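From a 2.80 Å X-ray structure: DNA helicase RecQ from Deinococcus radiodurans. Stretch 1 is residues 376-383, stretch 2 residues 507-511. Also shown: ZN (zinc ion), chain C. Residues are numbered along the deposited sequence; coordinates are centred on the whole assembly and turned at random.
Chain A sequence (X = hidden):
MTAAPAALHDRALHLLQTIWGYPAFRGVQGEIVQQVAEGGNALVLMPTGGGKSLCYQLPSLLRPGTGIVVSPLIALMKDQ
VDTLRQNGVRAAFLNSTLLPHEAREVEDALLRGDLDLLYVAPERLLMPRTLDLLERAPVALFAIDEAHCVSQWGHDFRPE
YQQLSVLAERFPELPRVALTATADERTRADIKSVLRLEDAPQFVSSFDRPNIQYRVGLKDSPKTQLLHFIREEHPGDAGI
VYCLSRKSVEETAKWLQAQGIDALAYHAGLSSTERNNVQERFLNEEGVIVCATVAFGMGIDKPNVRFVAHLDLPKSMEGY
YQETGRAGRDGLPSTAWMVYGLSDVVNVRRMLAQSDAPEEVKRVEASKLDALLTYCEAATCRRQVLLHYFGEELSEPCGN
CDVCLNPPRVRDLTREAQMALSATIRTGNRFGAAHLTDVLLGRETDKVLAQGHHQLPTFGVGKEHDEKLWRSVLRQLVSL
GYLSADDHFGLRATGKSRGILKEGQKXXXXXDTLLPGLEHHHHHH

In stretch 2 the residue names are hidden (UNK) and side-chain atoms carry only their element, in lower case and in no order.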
# COMPACT_ATOMS: atom_id res chain seq x y z
N CYS A 376 -8.66 -10.37 -6.40
CA CYS A 376 -9.48 -10.63 -7.59
C CYS A 376 -10.55 -11.69 -7.31
O CYS A 376 -11.63 -11.66 -7.89
CB CYS A 376 -8.61 -11.05 -8.78
SG CYS A 376 -7.56 -9.69 -9.43
N GLU A 377 -10.24 -12.64 -6.45
CA GLU A 377 -11.11 -13.80 -6.23
C GLU A 377 -12.08 -13.68 -5.06
O GLU A 377 -12.67 -14.68 -4.64
CB GLU A 377 -10.24 -15.05 -6.06
CG GLU A 377 -9.88 -15.69 -7.37
CD GLU A 377 -8.58 -16.44 -7.30
OE1 GLU A 377 -8.15 -16.77 -6.17
OE2 GLU A 377 -7.97 -16.68 -8.38
N ALA A 378 -12.22 -12.47 -4.51
CA ALA A 378 -12.98 -12.30 -3.27
C ALA A 378 -14.38 -12.90 -3.34
O ALA A 378 -15.11 -12.77 -4.34
CB ALA A 378 -13.06 -10.86 -2.90
N ALA A 379 -14.74 -13.61 -2.28
CA ALA A 379 -16.05 -14.25 -2.23
C ALA A 379 -16.95 -13.36 -1.40
O ALA A 379 -18.16 -13.43 -1.46
CB ALA A 379 -15.93 -15.62 -1.65
N THR A 380 -16.33 -12.45 -0.69
CA THR A 380 -17.02 -11.42 0.06
C THR A 380 -16.46 -10.09 -0.38
O THR A 380 -15.41 -10.05 -1.00
CB THR A 380 -16.84 -11.63 1.59
OG1 THR A 380 -15.42 -11.75 1.91
CG2 THR A 380 -17.53 -12.90 2.04
N CYS A 381 -17.17 -9.02 -0.06
CA CYS A 381 -16.82 -7.62 -0.40
C CYS A 381 -15.37 -7.36 -0.82
O CYS A 381 -14.45 -7.64 -0.05
CB CYS A 381 -17.14 -6.75 0.81
SG CYS A 381 -16.86 -4.97 0.60
N ARG A 382 -15.17 -6.87 -2.05
CA ARG A 382 -13.82 -6.59 -2.54
C ARG A 382 -13.13 -5.51 -1.74
O ARG A 382 -11.93 -5.57 -1.52
CB ARG A 382 -13.80 -6.10 -3.98
CG ARG A 382 -14.65 -6.82 -4.93
CD ARG A 382 -14.11 -6.55 -6.28
NE ARG A 382 -13.19 -7.62 -6.55
CZ ARG A 382 -13.57 -8.76 -7.09
NH1 ARG A 382 -14.84 -8.93 -7.44
NH2 ARG A 382 -12.67 -9.71 -7.29
N ARG A 383 -13.90 -4.49 -1.35
CA ARG A 383 -13.35 -3.30 -0.71
C ARG A 383 -12.69 -3.71 0.61
O ARG A 383 -11.54 -3.36 0.85
CB ARG A 383 -14.43 -2.24 -0.47
CG ARG A 383 -13.90 -0.82 -0.29
CD ARG A 383 -15.00 0.19 -0.04
NE ARG A 383 -15.88 0.34 -1.18
CZ ARG A 383 -15.72 1.26 -2.13
NH1 ARG A 383 -14.71 2.12 -2.03
NH2 ARG A 383 -16.58 1.35 -3.15
N UNK A 507 -15.57 -18.42 6.58
CA UNK A 507 -14.63 -18.60 5.46
C UNK A 507 -15.37 -19.02 4.19
O UNK A 507 -15.89 -20.12 4.14
c UNK A 507 -12.67 -19.95 4.62
c UNK A 507 -11.73 -21.10 4.94
c UNK A 507 -11.89 -18.69 4.26
c UNK A 507 -13.59 -19.64 5.79
N UNK A 508 -15.46 -18.15 3.18
CA UNK A 508 -16.19 -18.50 1.95
C UNK A 508 -15.27 -18.54 0.73
O UNK A 508 -14.59 -17.58 0.44
c UNK A 508 -19.44 -16.31 2.44
c UNK A 508 -18.25 -17.17 2.87
c UNK A 508 -18.73 -18.43 3.57
c UNK A 508 -17.32 -17.52 1.69
N UNK A 509 -15.34 -19.63 -0.02
CA UNK A 509 -14.70 -19.71 -1.32
C UNK A 509 -15.77 -19.58 -2.43
O UNK A 509 -16.97 -19.87 -2.22
c UNK A 509 -12.46 -21.05 0.61
c UNK A 509 -13.95 -21.03 -1.47
c UNK A 509 -11.88 -22.42 -1.41
c UNK A 509 -12.52 -21.15 -0.93
N UNK A 510 -15.36 -19.07 -3.59
CA UNK A 510 -16.26 -19.01 -4.75
C UNK A 510 -16.65 -20.42 -5.13
O UNK A 510 -15.80 -21.31 -5.04
c UNK A 510 -14.93 -16.14 -6.84
c UNK A 510 -15.83 -16.84 -5.88
n UNK A 510 -16.59 -14.88 -8.76
c UNK A 510 -15.58 -18.31 -5.91
n UNK A 510 -16.35 -12.86 -7.65
n UNK A 510 -15.28 -14.73 -6.86
c UNK A 510 -16.08 -14.16 -7.75
N UNK A 511 -17.92 -20.62 -5.51
CA UNK A 511 -18.39 -21.97 -5.89
C UNK A 511 -17.66 -22.60 -7.07
O UNK A 511 -17.43 -23.79 -7.04
o UNK A 511 -21.60 -23.69 -4.03
c UNK A 511 -20.70 -24.05 -4.84
o UNK A 511 -19.92 -24.98 -4.58
c UNK A 511 -20.57 -23.35 -6.20
c UNK A 511 -19.89 -21.96 -6.15
ZN ZN C . -18.35 -4.37 -1.13

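Position 507 carries four side-chain carbons and no heteroatom. The chain runs through one carbon to a second that bears two ends, a fork at the second atom, which is the pattern of leucine. Its nearest side-chain atom, one of the two terminal carbons, is still 7.8 Å from CB of Ala379, so the assignment rests on connectivity alone: Leu507, with chi1 in t and chi2 in p.

Position 508 again has four carbons forked at the second, but here the CA-to-CB bond points toward stretch 1. Its backbone O lies 3.2 Å from CB of Ala379, and its CB is 4.1 Å from that same Ala379 CB. The fork at the second carbon excludes isoleucine, which branches at CB, and the residue is Leu508. With the name in hand, one more contact can be specified: CD1 of Leu508 is 3.9 Å from CG2 of Thr380, an approach of methyl to methyl.

Position 509 repeats the four-carbon pattern with the same fork, yet its CA-to-CB bond points away from stretch 1, as expected for a neighbour of 508 along a strand. Only its backbone comes close, with C at 4.0 Å from CB of Ala379. This is Leu509.

Position 510 shows three carbons in a row, then a nitrogen, then a carbon carrying two further nitrogens. The nitrogen within the chain lies 3.2 Å from O of Ala378 and 3.4 Å from O of Glu377, and one terminal nitrogen lies 4.2 Å from NH1 of Arg382. That terminal planar group is a guanidinium, so the residue is Arg510. Its CA-to-CB bond points sideways, but chi2 and chi3 are both t, and the extended chain brings its end nearer to stretch 1. NE donates a hydrogen bond to O of Ala378, with an N-H...O angle of 151°. Both carbonyl oxygens lie at the edge of the guanidinium, near its plane.

Position 511 has three carbons, the third bearing two oxygens: a carboxylate at the end of a two-methylene chain, hence Glu511. It makes no contact with stretch 1.

The contact centres on Ala379, whose CA is 5.4 Å from CA of Arg510 and whose CB points toward the strand. Its small methyl packs against backbone and side-chain atoms of 508 to 510, while Arg510 reaches along the loop to the carbonyl of Ala378. The approach of NH1 of Arg382 to NH2 of Arg510 is a proximity of like charges rather than an attraction; NH1 of Arg382 is hydrogen-bonded elsewhere in the structure. The two stretches together bury 277 Å². Farther along the loop, SG of Cys381 binds ZN at 2.4 Å, outside this interface.

Stretch 2 507-511: LLLRE
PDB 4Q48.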